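Local coordinates for protein ethanolamine kinase Pv091845 (Plasmodium vivax, PDB 2QG7) that probably phosphorylates ethanolamine, the first step of phosphatidylethanolamine synthesis, as a member of the choline/ethanolamine kinase family, at residues I240-K253 / L264-V277. Numbering follows the deposited sequence.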
ATOM      1  N   ILE D 240     -10.199 -16.299 -13.726  1.00 57.59           N
ATOM      2  CA  ILE D 240      -8.799 -16.047 -13.365  1.00 57.69           C
ATOM      3  C   ILE D 240      -7.861 -16.147 -14.570  1.00 57.56           C
ATOM      4  O   ILE D 240      -7.025 -15.279 -14.771  1.00 57.98           O
ATOM      5  CB  ILE D 240      -8.308 -16.957 -12.200  1.00 57.37           C
ATOM      6  CG1 ILE D 240      -9.142 -16.713 -10.953  1.00 54.68           C
ATOM      7  CG2 ILE D 240      -6.834 -16.684 -11.879  1.00 58.35           C
ATOM      8  CD1 ILE D 240      -8.729 -17.586  -9.790  1.00 51.77           C
ATOM      9  N   TRP D 241      -8.003 -17.203 -15.362  1.00 57.75           N
ATOM     10  CA  TRP D 241      -7.227 -17.345 -16.609  1.00 57.27           C
ATOM     11  C   TRP D 241      -7.561 -16.300 -17.646  1.00 57.06           C
ATOM     12  O   TRP D 241      -6.693 -15.922 -18.430  1.00 57.61           O
ATOM     13  CB  TRP D 241      -7.354 -18.753 -17.221  1.00 57.18           C
ATOM     14  CG  TRP D 241      -6.598 -19.794 -16.435  1.00 55.94           C
ATOM     15  CD1 TRP D 241      -7.130 -20.813 -15.700  1.00 56.47           C
ATOM     16  CD2 TRP D 241      -5.177 -19.904 -16.298  1.00 56.22           C
ATOM     17  NE1 TRP D 241      -6.134 -21.554 -15.111  1.00 55.09           N
ATOM     18  CE2 TRP D 241      -4.924 -21.014 -15.452  1.00 56.37           C
ATOM     19  CE3 TRP D 241      -4.090 -19.163 -16.783  1.00 55.01           C
ATOM     20  CZ2 TRP D 241      -3.610 -21.413 -15.096  1.00 56.49           C
ATOM     21  CZ3 TRP D 241      -2.791 -19.561 -16.422  1.00 54.65           C
ATOM     22  CH2 TRP D 241      -2.565 -20.674 -15.591  1.00 53.59           C
ATOM     23  N   LYS D 242      -8.804 -15.814 -17.654  1.00 56.81           N
ATOM     24  CA  LYS D 242      -9.179 -14.761 -18.594  1.00 56.14           C
ATOM     25  C   LYS D 242      -8.389 -13.491 -18.263  1.00 55.28           C
ATOM     26  O   LYS D 242      -7.881 -12.824 -19.147  1.00 55.19           O
ATOM     27  CB  LYS D 242     -10.676 -14.509 -18.496  1.00 56.93           C
ATOM     28  CG  LYS D 242     -11.307 -13.524 -19.531  1.00 59.47           C
ATOM     29  CD  LYS D 242     -12.554 -12.799 -18.808  1.00 65.33           C
ATOM     30  CE  LYS D 242     -13.255 -11.801 -19.814  1.00 69.39           C
ATOM     31  NZ  LYS D 242     -14.479 -11.121 -19.188  1.00 68.04           N
ATOM     32  N   TYR D 243      -8.309 -13.150 -16.982  1.00 54.21           N
ATOM     33  CA  TYR D 243      -7.561 -11.975 -16.552  1.00 54.12           C
ATOM     34  C   TYR D 243      -6.050 -12.115 -16.883  1.00 54.17           C
ATOM     35  O   TYR D 243      -5.424 -11.171 -17.344  1.00 53.27           O
ATOM     36  CB  TYR D 243      -7.741 -11.725 -15.053  1.00 53.83           C
ATOM     37  CG  TYR D 243      -9.129 -11.422 -14.544  1.00 52.94           C
ATOM     38  CD1 TYR D 243     -10.110 -10.842 -15.364  1.00 56.01           C
ATOM     39  CD2 TYR D 243      -9.454 -11.687 -13.223  1.00 52.58           C
ATOM     40  CE1 TYR D 243     -11.406 -10.546 -14.864  1.00 54.22           C
ATOM     41  CE2 TYR D 243     -10.710 -11.396 -12.715  1.00 53.45           C
ATOM     42  CZ  TYR D 243     -11.681 -10.814 -13.531  1.00 54.01           C
ATOM     43  OH  TYR D 243     -12.934 -10.535 -13.005  1.00 55.30           O
ATOM     44  N   PHE D 244      -5.506 -13.313 -16.663  1.00 54.52           N
ATOM     45  CA  PHE D 244      -4.127 -13.606 -16.899  1.00 55.20           C
ATOM     46  C   PHE D 244      -3.801 -13.365 -18.360  1.00 56.71           C
ATOM     47  O   PHE D 244      -2.846 -12.638 -18.670  1.00 57.29           O
ATOM     48  CB  PHE D 244      -3.815 -15.043 -16.512  1.00 54.99           C
ATOM     49  CG  PHE D 244      -2.377 -15.441 -16.762  1.00 55.14           C
ATOM     50  CD1 PHE D 244      -1.398 -15.237 -15.772  1.00 54.93           C
ATOM     51  CD2 PHE D 244      -1.992 -16.008 -17.991  1.00 52.29           C
ATOM     52  CE1 PHE D 244      -0.062 -15.588 -16.025  1.00 53.94           C
ATOM     53  CE2 PHE D 244      -0.671 -16.359 -18.241  1.00 50.37           C
ATOM     54  CZ  PHE D 244       0.290 -16.150 -17.276  1.00 51.32           C
ATOM     55  N   HIS D 245      -4.602 -13.959 -19.248  1.00 57.66           N
ATOM     56  CA  HIS D 245      -4.384 -13.876 -20.699  1.00 58.10           C
ATOM     57  C   HIS D 245      -4.564 -12.459 -21.272  1.00 58.49           C
ATOM     58  O   HIS D 245      -3.848 -12.077 -22.180  1.00 59.07           O
ATOM     59  CB  HIS D 245      -5.245 -14.906 -21.476  1.00 58.01           C
ATOM     60  CG  HIS D 245      -4.843 -16.342 -21.249  1.00 58.33           C
ATOM     61  ND1 HIS D 245      -3.604 -16.844 -21.602  1.00 61.01           N
ATOM     62  CD2 HIS D 245      -5.523 -17.383 -20.713  1.00 58.31           C
ATOM     63  CE1 HIS D 245      -3.538 -18.125 -21.282  1.00 61.22           C
ATOM     64  NE2 HIS D 245      -4.684 -18.472 -20.723  1.00 58.40           N
ATOM     65  N   LEU D 246      -5.502 -11.686 -20.748  1.00 58.53           N
ATOM     66  CA  LEU D 246      -5.661 -10.310 -21.173  1.00 58.94           C
ATOM     67  C   LEU D 246      -4.485  -9.423 -20.725  1.00 59.49           C
ATOM     68  O   LEU D 246      -4.087  -8.472 -21.433  1.00 60.30           O
ATOM     69  CB  LEU D 246      -6.978  -9.756 -20.656  1.00 59.17           C
ATOM     70  CG  LEU D 246      -8.293 -10.213 -21.321  1.00 60.32           C
ATOM     71  CD1 LEU D 246      -9.507  -9.879 -20.441  1.00 60.30           C
ATOM     72  CD2 LEU D 246      -8.466  -9.561 -22.707  1.00 61.39           C
ATOM     73  N   LEU D 247      -3.907  -9.746 -19.575  1.00 59.27           N
ATOM     74  CA  LEU D 247      -2.773  -9.012 -19.065  1.00 58.76           C
ATOM     75  C   LEU D 247      -1.488  -9.447 -19.713  1.00 59.85           C
ATOM     76  O   LEU D 247      -0.616  -8.620 -19.952  1.00 59.89           O
ATOM     77  CB  LEU D 247      -2.667  -9.133 -17.551  1.00 57.73           C
ATOM     78  CG  LEU D 247      -3.616  -8.270 -16.719  1.00 55.69           C
ATOM     79  CD1 LEU D 247      -3.461  -8.591 -15.249  1.00 53.22           C
ATOM     80  CD2 LEU D 247      -3.382  -6.790 -16.970  1.00 53.76           C
ATOM     81  N   ASN D 248      -1.363 -10.738 -19.999  1.00 61.17           N
ATOM     82  CA  ASN D 248      -0.138 -11.261 -20.632  1.00 62.65           C
ATOM     83  C   ASN D 248       0.013 -10.805 -22.091  1.00 63.59           C
ATOM     84  O   ASN D 248       1.113 -10.547 -22.551  1.00 63.88           O
ATOM     85  CB  ASN D 248      -0.102 -12.782 -20.560  1.00 62.78           C
ATOM     86  CG  ASN D 248       1.263 -13.364 -20.882  1.00 63.03           C
ATOM     87  OD1 ASN D 248       1.376 -14.317 -21.655  1.00 62.21           O
ATOM     88  ND2 ASN D 248       2.294 -12.829 -20.258  1.00 62.52           N
ATOM     89  N   GLU D 249      -1.097 -10.696 -22.805  1.00 64.40           N
ATOM     90  CA  GLU D 249      -1.081 -10.204 -24.171  1.00 65.74           C
ATOM     91  C   GLU D 249      -0.863  -8.688 -24.183  1.00 65.57           C
ATOM     92  O   GLU D 249      -0.416  -8.129 -25.179  1.00 65.85           O
ATOM     93  CB  GLU D 249      -2.362 -10.618 -24.934  1.00 65.94           C
ATOM     94  CG  GLU D 249      -2.413 -12.108 -25.311  1.00 69.44           C
ATOM     95  CD  GLU D 249      -3.866 -12.643 -25.519  1.00 76.54           C
ATOM     96  OE1 GLU D 249      -4.601 -12.046 -26.358  1.00 78.58           O
ATOM     97  OE2 GLU D 249      -4.272 -13.667 -24.853  1.00 77.83           O
ATOM     98  N   GLU D 250      -1.177  -8.031 -23.076  1.00 65.45           N
ATOM     99  CA  GLU D 250      -0.858  -6.612 -22.932  1.00 65.86           C
ATOM    100  C   GLU D 250       0.636  -6.407 -22.534  1.00 65.60           C
ATOM    101  O   GLU D 250       1.297  -5.469 -23.008  1.00 65.60           O
ATOM    102  CB  GLU D 250      -1.815  -5.947 -21.925  1.00 65.50           C
ATOM    103  CG  GLU D 250      -1.639  -4.458 -21.775  1.00 66.87           C
ATOM    104  CD  GLU D 250      -2.213  -3.657 -22.945  1.00 69.46           C
ATOM    105  OE1 GLU D 250      -2.996  -4.234 -23.729  1.00 72.45           O
ATOM    106  OE2 GLU D 250      -1.914  -2.443 -23.071  1.00 67.06           O
ATOM    107  N   ARG D 251       1.146  -7.294 -21.674  1.00 65.48           N
ATOM    108  CA  ARG D 251       2.535  -7.281 -21.226  1.00 65.70           C
ATOM    109  C   ARG D 251       3.487  -7.469 -22.409  1.00 65.98           C
ATOM    110  O   ARG D 251       4.629  -7.035 -22.371  1.00 66.03           O
ATOM    111  CB  ARG D 251       2.751  -8.426 -20.239  1.00 65.31           C
ATOM    112  CG  ARG D 251       3.964  -8.294 -19.375  1.00 66.86           C
ATOM    113  CD  ARG D 251       4.537  -9.627 -18.917  1.00 68.26           C
ATOM    114  NE  ARG D 251       5.827  -9.345 -18.268  1.00 72.24           N
ATOM    115  CZ  ARG D 251       6.808 -10.217 -17.997  1.00 71.65           C
ATOM    116  NH1 ARG D 251       6.696 -11.516 -18.290  1.00 73.39           N
ATOM    117  NH2 ARG D 251       7.922  -9.772 -17.415  1.00 71.11           N
ATOM    118  N   LYS D 252       3.000  -8.143 -23.446  1.00 66.24           N
ATOM    119  CA  LYS D 252       3.795  -8.481 -24.620  1.00 66.59           C
ATOM    120  C   LYS D 252       4.128  -7.276 -25.502  1.00 66.39           C
ATOM    121  O   LYS D 252       5.188  -7.244 -26.121  1.00 67.19           O
ATOM    122  CB  LYS D 252       3.082  -9.557 -25.450  1.00 66.62           C
ATOM    123  CG  LYS D 252       3.274 -10.976 -24.927  1.00 68.60           C
ATOM    124  CD  LYS D 252       2.745 -11.985 -25.960  1.00 72.13           C
ATOM    125  CE  LYS D 252       3.029 -13.433 -25.573  1.00 73.67           C
ATOM    126  NZ  LYS D 252       2.171 -13.896 -24.436  1.00 74.47           N
ATOM    127  N   LYS D 253       3.219  -6.304 -25.566  1.00 66.11           N
ATOM    128  CA  LYS D 253       3.429  -5.078 -26.334  1.00 65.98           C
ATOM    129  C   LYS D 253       4.615  -4.288 -25.797  1.00 65.84           C
ATOM    130  O   LYS D 253       4.801  -4.151 -24.569  1.00 66.27           O
ATOM    131  CB  LYS D 253       2.187  -4.200 -26.283  1.00 65.50           C
ATOM    132  CG  LYS D 253       0.992  -4.863 -26.940  1.00 67.36           C
ATOM    133  CD  LYS D 253      -0.272  -4.070 -26.749  1.00 67.78           C
ATOM    134  CE  LYS D 253      -1.452  -4.874 -27.280  1.00 70.31           C
ATOM    135  NZ  LYS D 253      -2.757  -4.210 -26.921  1.00 72.27           N
ATOM    136  N   LEU D 264       3.319  -4.276 -15.489  1.00 49.02           N
ATOM    137  CA  LEU D 264       3.150  -5.669 -15.830  1.00 48.88           C
ATOM    138  C   LEU D 264       4.473  -6.353 -16.111  1.00 48.75           C
ATOM    139  O   LEU D 264       4.624  -7.556 -15.887  1.00 49.94           O
ATOM    140  CB  LEU D 264       2.229  -5.813 -17.059  1.00 48.60           C
ATOM    141  CG  LEU D 264       0.854  -5.143 -17.028  1.00 48.22           C
ATOM    142  CD1 LEU D 264       0.111  -5.576 -18.256  1.00 49.50           C
ATOM    143  CD2 LEU D 264       0.041  -5.454 -15.754  1.00 47.44           C
ATOM    144  N   LYS D 265       5.418  -5.590 -16.641  1.00 48.96           N
ATOM    145  CA  LYS D 265       6.720  -6.091 -17.051  1.00 48.35           C
ATOM    146  C   LYS D 265       7.575  -6.446 -15.867  1.00 47.48           C
ATOM    147  O   LYS D 265       8.394  -7.319 -15.931  1.00 47.69           O
ATOM    148  CB  LYS D 265       7.391  -5.069 -17.952  1.00 48.73           C
ATOM    149  CG  LYS D 265       6.578  -4.877 -19.251  1.00 51.86           C
ATOM    150  CD  LYS D 265       7.261  -3.987 -20.275  1.00 56.43           C
ATOM    151  CE  LYS D 265       6.478  -3.949 -21.599  1.00 57.68           C
ATOM    152  NZ  LYS D 265       7.246  -3.092 -22.611  1.00 65.80           N
ATOM    153  N   LEU D 266       7.346  -5.776 -14.757  1.00 48.30           N
ATOM    154  CA  LEU D 266       8.029  -6.089 -13.512  1.00 48.55           C
ATOM    155  C   LEU D 266       7.578  -7.450 -12.888  1.00 48.90           C
ATOM    156  O   LEU D 266       8.278  -8.018 -12.038  1.00 49.10           O
ATOM    157  CB  LEU D 266       7.810  -4.917 -12.542  1.00 48.01           C
ATOM    158  CG  LEU D 266       8.596  -4.907 -11.218  1.00 48.87           C
ATOM    159  CD1 LEU D 266      10.145  -4.790 -11.436  1.00 48.50           C
ATOM    160  CD2 LEU D 266       8.060  -3.748 -10.367  1.00 50.71           C
ATOM    161  N   ILE D 267       6.418  -7.961 -13.317  1.00 48.78           N
ATOM    162  CA  ILE D 267       5.883  -9.218 -12.823  1.00 49.19           C
ATOM    163  C   ILE D 267       6.347 -10.349 -13.712  1.00 48.97           C
ATOM    164  O   ILE D 267       6.189 -10.271 -14.933  1.00 49.10           O
ATOM    165  CB  ILE D 267       4.303  -9.219 -12.755  1.00 49.33           C
ATOM    166  CG1 ILE D 267       3.775  -8.075 -11.874  1.00 48.62           C
ATOM    167  CG2 ILE D 267       3.806 -10.551 -12.175  1.00 50.52           C
ATOM    168  CD1 ILE D 267       2.386  -7.642 -12.233  1.00 49.36           C
ATOM    169  N   ASP D 268       6.892 -11.408 -13.109  1.00 49.02           N
ATOM    170  CA  ASP D 268       7.269 -12.608 -13.884  1.00 49.74           C
ATOM    171  C   ASP D 268       6.025 -13.449 -14.161  1.00 50.13           C
ATOM    172  O   ASP D 268       5.488 -14.107 -13.266  1.00 49.16           O
ATOM    173  CB  ASP D 268       8.333 -13.438 -13.158  1.00 49.76           C
ATOM    174  CG  ASP D 268       9.038 -14.442 -14.073  1.00 51.16           C
ATOM    175  OD1 ASP D 268       8.600 -14.657 -15.219  1.00 54.67           O
ATOM    176  OD2 ASP D 268      10.056 -15.029 -13.657  1.00 54.13           O
ATOM    177  N   PHE D 269       5.532 -13.364 -15.391  1.00 51.48           N
ATOM    178  CA  PHE D 269       4.278 -14.017 -15.760  1.00 52.94           C
ATOM    179  C   PHE D 269       4.383 -15.542 -15.857  1.00 54.01           C
ATOM    180  O   PHE D 269       3.372 -16.220 -15.690  1.00 55.17           O
ATOM    181  CB  PHE D 269       3.687 -13.419 -17.028  1.00 52.43           C
ATOM    182  CG  PHE D 269       2.640 -12.348 -16.772  1.00 54.30           C
ATOM    183  CD1 PHE D 269       2.971 -11.151 -16.097  1.00 57.37           C
ATOM    184  CD2 PHE D 269       1.335 -12.523 -17.208  1.00 52.72           C
ATOM    185  CE1 PHE D 269       2.021 -10.165 -15.867  1.00 56.67           C
ATOM    186  CE2 PHE D 269       0.365 -11.552 -16.977  1.00 55.15           C
ATOM    187  CZ  PHE D 269       0.695 -10.365 -16.313  1.00 57.27           C
ATOM    188  N   ASP D 270       5.584 -16.074 -16.085  1.00 54.56           N
ATOM    189  CA  ASP D 270       5.811 -17.513 -16.091  1.00 55.46           C
ATOM    190  C   ASP D 270       5.633 -18.088 -14.697  1.00 55.59           C
ATOM    191  O   ASP D 270       5.085 -19.187 -14.537  1.00 55.60           O
ATOM    192  CB  ASP D 270       7.204 -17.863 -16.626  1.00 55.64           C
ATOM    193  CG  ASP D 270       7.389 -17.454 -18.090  1.00 60.01           C
ATOM    194  OD1 ASP D 270       6.598 -17.906 -18.956  1.00 64.32           O
ATOM    195  OD2 ASP D 270       8.321 -16.669 -18.397  1.00 63.11           O
ATOM    196  N   VAL D 271       6.130 -17.356 -13.700  1.00 55.45           N
ATOM    197  CA  VAL D 271       5.971 -17.716 -12.287  1.00 55.38           C
ATOM    198  C   VAL D 271       4.520 -17.481 -11.818  1.00 55.53           C
ATOM    199  O   VAL D 271       4.006 -18.201 -10.931  1.00 56.12           O
ATOM    200  CB  VAL D 271       6.984 -16.940 -11.381  1.00 55.15           C
ATOM    201  CG1 VAL D 271       6.757 -17.212  -9.909  1.00 53.71           C
ATOM    202  CG2 VAL D 271       8.426 -17.303 -11.769  1.00 56.25           C
ATOM    203  N   LEU D 272       3.875 -16.479 -12.403  1.00 54.43           N
ATOM    204  CA  LEU D 272       2.496 -16.225 -12.124  1.00 54.33           C
ATOM    205  C   LEU D 272       1.641 -17.379 -12.685  1.00 54.66           C
ATOM    206  O   LEU D 272       0.754 -17.885 -11.978  1.00 54.59           O
ATOM    207  CB  LEU D 272       2.070 -14.852 -12.684  1.00 53.90           C
ATOM    208  CG  LEU D 272       0.619 -14.384 -12.480  1.00 51.73           C
ATOM    209  CD1 LEU D 272       0.218 -14.259 -10.992  1.00 52.96           C
ATOM    210  CD2 LEU D 272       0.385 -13.086 -13.211  1.00 51.31           C
ATOM    211  N   ARG D 273       1.917 -17.773 -13.942  1.00 54.81           N
ATOM    212  CA  ARG D 273       1.281 -18.931 -14.583  1.00 54.99           C
ATOM    213  C   ARG D 273       1.412 -20.175 -13.746  1.00 54.75           C
ATOM    214  O   ARG D 273       0.451 -20.892 -13.580  1.00 55.46           O
ATOM    215  CB  ARG D 273       1.875 -19.204 -15.957  1.00 55.57           C
ATOM    216  CG  ARG D 273       1.052 -20.150 -16.844  1.00 57.12           C
ATOM    217  CD  ARG D 273       1.696 -20.367 -18.228  1.00 60.49           C
ATOM    218  NE  ARG D 273       1.783 -19.164 -19.070  1.00 63.13           N
ATOM    219  CZ  ARG D 273       2.909 -18.455 -19.247  1.00 65.15           C
ATOM    220  NH1 ARG D 273       2.925 -17.373 -20.025  1.00 64.82           N
ATOM    221  NH2 ARG D 273       4.036 -18.828 -18.641  1.00 65.43           N
ATOM    222  N   ASP D 274       2.589 -20.414 -13.195  1.00 54.79           N
ATOM    223  CA  ASP D 274       2.835 -21.547 -12.312  1.00 54.80           C
ATOM    224  C   ASP D 274       2.078 -21.467 -11.000  1.00 54.73           C
ATOM    225  O   ASP D 274       1.669 -22.487 -10.444  1.00 55.37           O
ATOM    226  CB  ASP D 274       4.330 -21.627 -11.979  1.00 55.34           C
ATOM    227  CG  ASP D 274       5.181 -22.132 -13.140  1.00 57.90           C
ATOM    228  OD1 ASP D 274       4.614 -22.458 -14.213  1.00 61.83           O
ATOM    229  OD2 ASP D 274       6.429 -22.209 -12.983  1.00 58.74           O
ATOM    230  N   SER D 275       1.954 -20.253 -10.472  1.00 55.02           N
ATOM    231  CA  SER D 275       1.305 -19.993  -9.201  1.00 54.55           C
ATOM    232  C   SER D 275      -0.202 -20.179  -9.277  1.00 54.13           C
ATOM    233  O   SER D 275      -0.810 -20.649  -8.331  1.00 54.40           O
ATOM    234  CB  SER D 275       1.598 -18.565  -8.766  1.00 54.67           C
ATOM    235  OG  SER D 275       2.910 -18.497  -8.216  1.00 55.53           O
ATOM    236  N   ILE D 276      -0.796 -19.786 -10.394  1.00 54.20           N
ATOM    237  CA  ILE D 276      -2.230 -19.990 -10.621  1.00 54.49           C
ATOM    238  C   ILE D 276      -2.579 -21.485 -10.786  1.00 55.45           C
ATOM    239  O   ILE D 276      -3.577 -21.968 -10.220  1.00 55.83           O
ATOM    240  CB  ILE D 276      -2.748 -19.180 -11.817  1.00 53.70           C
ATOM    241  CG1 ILE D 276      -2.568 -17.682 -11.562  1.00 50.41           C
ATOM    242  CG2 ILE D 276      -4.219 -19.541 -12.097  1.00 54.52           C
ATOM    243  CD1 ILE D 276      -2.803 -16.843 -12.772  1.00 47.31           C
ATOM    244  N   VAL D 277      -1.745 -22.194 -11.548  1.00 55.38           N
ATOM    245  CA  VAL D 277      -1.796 -23.644 -11.653  1.00 55.29           C
ATOM    246  C   VAL D 277      -1.669 -24.296 -10.265  1.00 55.66           C
ATOM    247  O   VAL D 277      -2.442 -25.191  -9.924  1.00 56.72           O
ATOM    248  CB  VAL D 277      -0.705 -24.183 -12.635  1.00 54.96           C
ATOM    249  CG1 VAL D 277      -0.564 -25.678 -12.515  1.00 55.88           C
ATOM    250  CG2 VAL D 277      -1.035 -23.831 -14.053  1.00 53.01           C
TER
HETATM  251  O   HOH W   1       7.765 -13.924 -17.847  1.00 61.24           O
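With CG trans to the backbone N (chi1 179°), the ring of Phe-244 is carried across to Phe-269. The two are knobs into holes of an antiparallel helix pair, 240-251 against 269-277, in the helical part of a kinase-like fold: Phe-244 sits among Phe-269, Leu-272, Arg-273 and Ile-276, and Phe-269 among Phe-244, Leu-247, Asn-248 and Arg-251. Their rings meet obliquely, planes 41° apart, with Phe-244 CE1 3.6 Å from Phe-269 CD2. Arg-273, bent at chi3, turns a guanidinium face to the edge of the Phe-244 ring, the planes nearly perpendicular and Arg-273 NE 3.8 Å from Phe-244 CZ, while its NH2 forms a salt bridge with Asp-270 OD1 on its own helix. Toward 277, Ile-276 CG2 makes a CH-pi contact over a face of Trp-241, 3.9 Å from the six-membered ring's centroid, and Val-277 CG2 meets the ring's edge; the indole NE1 hydrogen-bonds Glu-280. Ile-240 also touches Asn-420 of helix 413-430. At the other end, the chain of Arg-251, extended from CG to NE, reaches the turn 264-268. Ile-267 O lies over the guanidinium face without a bond, and Arg-251 NH2 donates to Lys-265 O (2.9 Å, 152°) and forms a salt bridge with Asp-268 of the second subunit, tying this turn into the dimer interface. Water 1 accepts from Arg-251 NH1 at 2.7 Å and donates to Asp-268 OD1 and Asp-270 OD2.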